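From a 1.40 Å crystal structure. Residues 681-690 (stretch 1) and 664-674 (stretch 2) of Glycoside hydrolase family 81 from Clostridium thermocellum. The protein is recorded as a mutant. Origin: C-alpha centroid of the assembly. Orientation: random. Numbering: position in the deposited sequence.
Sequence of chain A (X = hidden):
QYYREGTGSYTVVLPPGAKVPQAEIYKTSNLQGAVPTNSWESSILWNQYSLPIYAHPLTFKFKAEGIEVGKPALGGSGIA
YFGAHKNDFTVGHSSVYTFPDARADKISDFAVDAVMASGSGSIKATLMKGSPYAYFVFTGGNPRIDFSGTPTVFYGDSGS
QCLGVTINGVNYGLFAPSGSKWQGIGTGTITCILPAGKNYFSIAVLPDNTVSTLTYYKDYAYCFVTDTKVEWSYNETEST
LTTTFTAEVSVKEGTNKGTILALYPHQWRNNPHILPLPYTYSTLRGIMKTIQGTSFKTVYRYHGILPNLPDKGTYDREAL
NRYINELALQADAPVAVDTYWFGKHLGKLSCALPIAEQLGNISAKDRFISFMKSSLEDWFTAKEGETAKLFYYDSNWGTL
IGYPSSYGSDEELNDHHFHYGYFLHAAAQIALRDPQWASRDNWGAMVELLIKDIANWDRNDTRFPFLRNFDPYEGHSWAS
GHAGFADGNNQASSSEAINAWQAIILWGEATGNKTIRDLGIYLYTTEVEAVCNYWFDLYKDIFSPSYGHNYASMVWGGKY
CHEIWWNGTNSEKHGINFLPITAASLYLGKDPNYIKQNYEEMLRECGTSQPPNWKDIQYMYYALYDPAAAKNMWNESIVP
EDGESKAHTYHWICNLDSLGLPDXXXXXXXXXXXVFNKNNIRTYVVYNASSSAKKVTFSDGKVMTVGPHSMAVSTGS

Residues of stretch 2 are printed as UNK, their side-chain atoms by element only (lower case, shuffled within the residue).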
# COMPACT_ATOMS: atom_id res chain seq x y z
N ILE A 681 31.82 -6.06 13.09
CA ILE A 681 32.33 -4.69 13.06
C ILE A 681 31.26 -3.81 12.42
O ILE A 681 30.91 -4.04 11.25
CB ILE A 681 33.63 -4.57 12.21
CG1 ILE A 681 34.71 -5.57 12.67
CG2 ILE A 681 34.11 -3.13 12.23
CD1 ILE A 681 35.06 -5.47 14.12
N ARG A 682 30.75 -2.82 13.15
CA ARG A 682 29.71 -1.94 12.63
C ARG A 682 30.28 -0.72 11.93
O ARG A 682 31.26 -0.13 12.38
CB ARG A 682 28.77 -1.48 13.75
CG ARG A 682 27.81 -2.57 14.16
CD ARG A 682 26.89 -2.12 15.27
NE ARG A 682 25.94 -3.19 15.52
CZ ARG A 682 25.28 -3.40 16.65
NH1 ARG A 682 25.43 -2.59 17.70
NH2 ARG A 682 24.46 -4.45 16.72
N THR A 683 29.65 -0.36 10.81
CA THR A 683 29.89 0.90 10.14
C THR A 683 28.57 1.69 10.15
O THR A 683 27.49 1.15 9.83
CB THR A 683 30.43 0.73 8.71
OG1 THR A 683 31.68 0.05 8.77
CG2 THR A 683 30.63 2.07 8.04
N TYR A 684 28.68 2.95 10.53
CA TYR A 684 27.54 3.83 10.72
C TYR A 684 27.58 4.89 9.63
O TYR A 684 28.63 5.52 9.42
CB TYR A 684 27.67 4.48 12.09
CG TYR A 684 27.81 3.52 13.25
CD1 TYR A 684 29.03 2.96 13.57
CD2 TYR A 684 26.71 3.18 14.03
CE1 TYR A 684 29.17 2.08 14.62
CE2 TYR A 684 26.85 2.29 15.09
CZ TYR A 684 28.08 1.74 15.38
OH TYR A 684 28.24 0.88 16.43
N VAL A 685 26.47 5.09 8.94
CA VAL A 685 26.39 6.06 7.85
C VAL A 685 25.24 7.00 8.15
O VAL A 685 24.13 6.55 8.46
CB VAL A 685 26.16 5.39 6.49
CG1 VAL A 685 26.18 6.43 5.38
CG2 VAL A 685 27.19 4.28 6.28
N VAL A 686 25.49 8.29 8.09
CA VAL A 686 24.47 9.31 8.31
C VAL A 686 24.50 10.31 7.15
O VAL A 686 25.57 10.70 6.69
CB VAL A 686 24.75 10.09 9.60
CG1 VAL A 686 23.80 11.26 9.78
CG2 VAL A 686 24.69 9.16 10.79
N TYR A 687 23.33 10.79 6.73
CA TYR A 687 23.25 11.94 5.86
C TYR A 687 22.56 13.06 6.62
O TYR A 687 21.46 12.87 7.16
CB TYR A 687 22.53 11.67 4.53
CG TYR A 687 22.70 12.86 3.62
CD1 TYR A 687 23.91 13.09 2.97
CD2 TYR A 687 21.73 13.84 3.50
CE1 TYR A 687 24.11 14.21 2.21
CE2 TYR A 687 21.95 14.98 2.73
CZ TYR A 687 23.14 15.16 2.08
OH TYR A 687 23.38 16.28 1.32
N ASN A 688 23.19 14.22 6.67
CA ASN A 688 22.59 15.43 7.24
C ASN A 688 22.13 16.33 6.12
O ASN A 688 22.96 16.98 5.47
CB ASN A 688 23.62 16.13 8.13
CG ASN A 688 23.10 17.39 8.78
OD1 ASN A 688 21.94 17.81 8.60
ND2 ASN A 688 23.97 18.03 9.56
N ALA A 689 20.82 16.40 5.91
CA ALA A 689 20.24 17.23 4.87
C ALA A 689 19.94 18.66 5.35
O ALA A 689 19.40 19.45 4.60
CB ALA A 689 18.97 16.59 4.35
N SER A 690 20.24 18.97 6.60
CA SER A 690 19.95 20.30 7.16
C SER A 690 21.13 21.23 6.98
O SER A 690 22.23 20.80 6.63
CB SER A 690 19.59 20.19 8.64
OG SER A 690 20.73 20.11 9.46
N UNK A 664 19.76 -4.35 11.74
CA UNK A 664 18.48 -3.82 12.20
C UNK A 664 18.33 -3.78 13.71
O UNK A 664 17.27 -3.45 14.22
c UNK A 664 16.76 -3.23 8.11
c UNK A 664 16.77 -3.39 9.49
c UNK A 664 17.37 -4.64 11.56
c UNK A 664 17.40 -4.17 7.34
c UNK A 664 18.02 -5.26 7.92
c UNK A 664 18.02 -5.42 9.27
c UNK A 664 17.34 -4.50 10.08
N UNK A 665 19.39 -4.10 14.45
CA UNK A 665 19.33 -4.12 15.91
C UNK A 665 19.74 -2.79 16.55
O UNK A 665 19.79 -2.69 17.78
o UNK A 665 21.55 -4.97 16.34
c UNK A 665 20.18 -5.25 16.46
N UNK A 666 20.06 -1.80 15.72
CA UNK A 666 20.54 -0.49 16.18
C UNK A 666 19.75 0.60 15.48
O UNK A 666 19.65 0.59 14.24
c UNK A 666 22.54 1.07 16.36
c UNK A 666 22.02 -0.26 15.80
c UNK A 666 22.87 -1.38 16.28
N UNK A 667 19.27 1.58 16.24
CA UNK A 667 18.60 2.74 15.68
C UNK A 667 19.34 4.03 16.03
O UNK A 667 20.30 4.00 16.81
c UNK A 667 17.13 2.78 16.09
o UNK A 667 17.03 2.77 17.52
c UNK A 667 16.38 1.57 15.52
N UNK A 668 18.86 5.14 15.49
CA UNK A 668 19.50 6.44 15.69
C UNK A 668 18.46 7.53 15.74
O UNK A 668 17.36 7.39 15.17
c UNK A 668 20.51 6.73 14.58
N UNK A 669 18.85 8.64 16.37
CA UNK A 669 17.98 9.80 16.56
C UNK A 669 18.01 10.81 15.40
O UNK A 669 18.07 12.03 15.59
o UNK A 669 20.48 10.93 17.12
c UNK A 669 19.64 11.08 18.04
o UNK A 669 19.88 11.66 19.11
c UNK A 669 18.25 10.48 17.91
N UNK A 670 17.96 10.29 14.18
CA UNK A 670 17.97 11.11 12.97
C UNK A 670 17.23 10.36 11.86
O UNK A 670 17.13 9.14 11.93
c UNK A 670 19.44 11.46 12.58
c UNK A 670 20.11 10.31 11.86
o UNK A 670 19.47 12.64 11.79
N UNK A 671 16.73 11.08 10.82
CA UNK A 671 15.92 10.34 9.83
C UNK A 671 16.74 9.61 8.76
O UNK A 671 16.27 8.62 8.24
c UNK A 671 15.46 12.71 9.73
c UNK A 671 15.05 11.40 9.17
c UNK A 671 16.45 12.52 10.83
N UNK A 672 17.94 10.10 8.42
CA UNK A 672 18.69 9.55 7.29
C UNK A 672 19.97 8.91 7.84
O UNK A 672 20.95 9.58 8.13
c UNK A 672 16.72 10.51 5.15
c UNK A 672 18.98 10.62 6.26
c UNK A 672 17.78 11.41 5.74
c UNK A 672 18.25 12.46 4.72
N UNK A 673 19.92 7.59 8.00
CA UNK A 673 21.04 6.81 8.48
C UNK A 673 20.88 5.37 8.04
O UNK A 673 19.80 4.96 7.61
c UNK A 673 20.07 6.14 10.76
c UNK A 673 17.85 6.07 11.74
c UNK A 673 21.17 6.87 10.01
c UNK A 673 18.84 6.74 11.03
o UNK A 673 17.21 4.08 12.99
c UNK A 673 18.12 4.79 12.24
c UNK A 673 20.30 4.86 11.26
c UNK A 673 19.34 4.18 11.97
N UNK A 674 21.96 4.61 8.16
CA UNK A 674 21.91 3.14 8.14
C UNK A 674 23.14 2.60 8.86
O UNK A 674 24.21 3.24 8.88
c UNK A 674 21.78 2.55 6.73
o UNK A 674 20.50 2.80 6.17
O HOH W 1 19.40 12.58 9.04

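Position 664 has seven side-chain carbons, one leading into a six-membered ring with no oxygen. It lies out of reach of stretch 1. It is Phe664.

Position 665 has one carbon and one oxygen. The oxygen lies 3.0 Å from NH2 of Arg682, but the angle is too poor for a hydrogen bond. This is Ser665.

Position 666 carries three carbons, forked at CB. One branch carbon sits over a face of the Arg682 guanidinium, 3.2 Å from CZ of Arg682. An all-carbon fork at CB with no further atom means Val666, and the branch carbon is CG2.

Position 667 forks at CB into one oxygen and one carbon and does not reach stretch 1. It is Thr667.

Position 668 has a single carbon, so it is Ala668.

Position 669 has two carbons, the second carrying two oxygens. This carboxylate is Asp669, also without contact to stretch 1.

Position 670 again forks at CB into oxygen and carbon. The carbon lies 4.3 Å from CG1 of Val686, and the oxygen is 2.8 Å from the oxygen of water 1. It is Thr670.

Position 671 has three carbons closing a ring onto the backbone N. Only proline does this: Pro671.

Position 672 has four carbons, forked at the second. One terminal carbon is 3.9 Å from CD2 of Tyr687, at the ring edge, and 4.2 Å from CB of Ala689. The fork beyond CB gives Leu672, and the carbon is CD1.

Position 673 has one carbon, then a six-carbon ring bearing an oxygen. Its CB is 4.3 Å from CG2 of Val686, while the ring leads away from stretch 1. It is Tyr673. Its OH accepts a weak hydrogen bond from N of Ala668, at 3.2 Å.

Position 674 has one carbon and one oxygen. The oxygen turns back to donate to O of Tyr673, at 2.7 Å. It is Ser674.

The contact is chiefly an antiparallel strand pairing. N of Ser674 donates to O of Val685 at 2.9 Å, and N of Val685 donates to O of Ser674 at 2.9 Å. N of Tyr687 donates to O of Leu672 at 3.0 Å. Between these bonds, Val686 and Tyr673 form a non-hydrogen-bonded pair, with their CA atoms 4.2 Å apart. Their side chains share one sheet face; those of Val685 and Ser674 share the other. Water 1 extends the link: it accepts from N of Leu672 at 2.9 Å and donates to O of Tyr687 at 2.8 Å. Leu672 adds apolar packing, and Arg682 reaches the loop at Val666.

Stretch 2 (664-674) FSVTADTPLYS
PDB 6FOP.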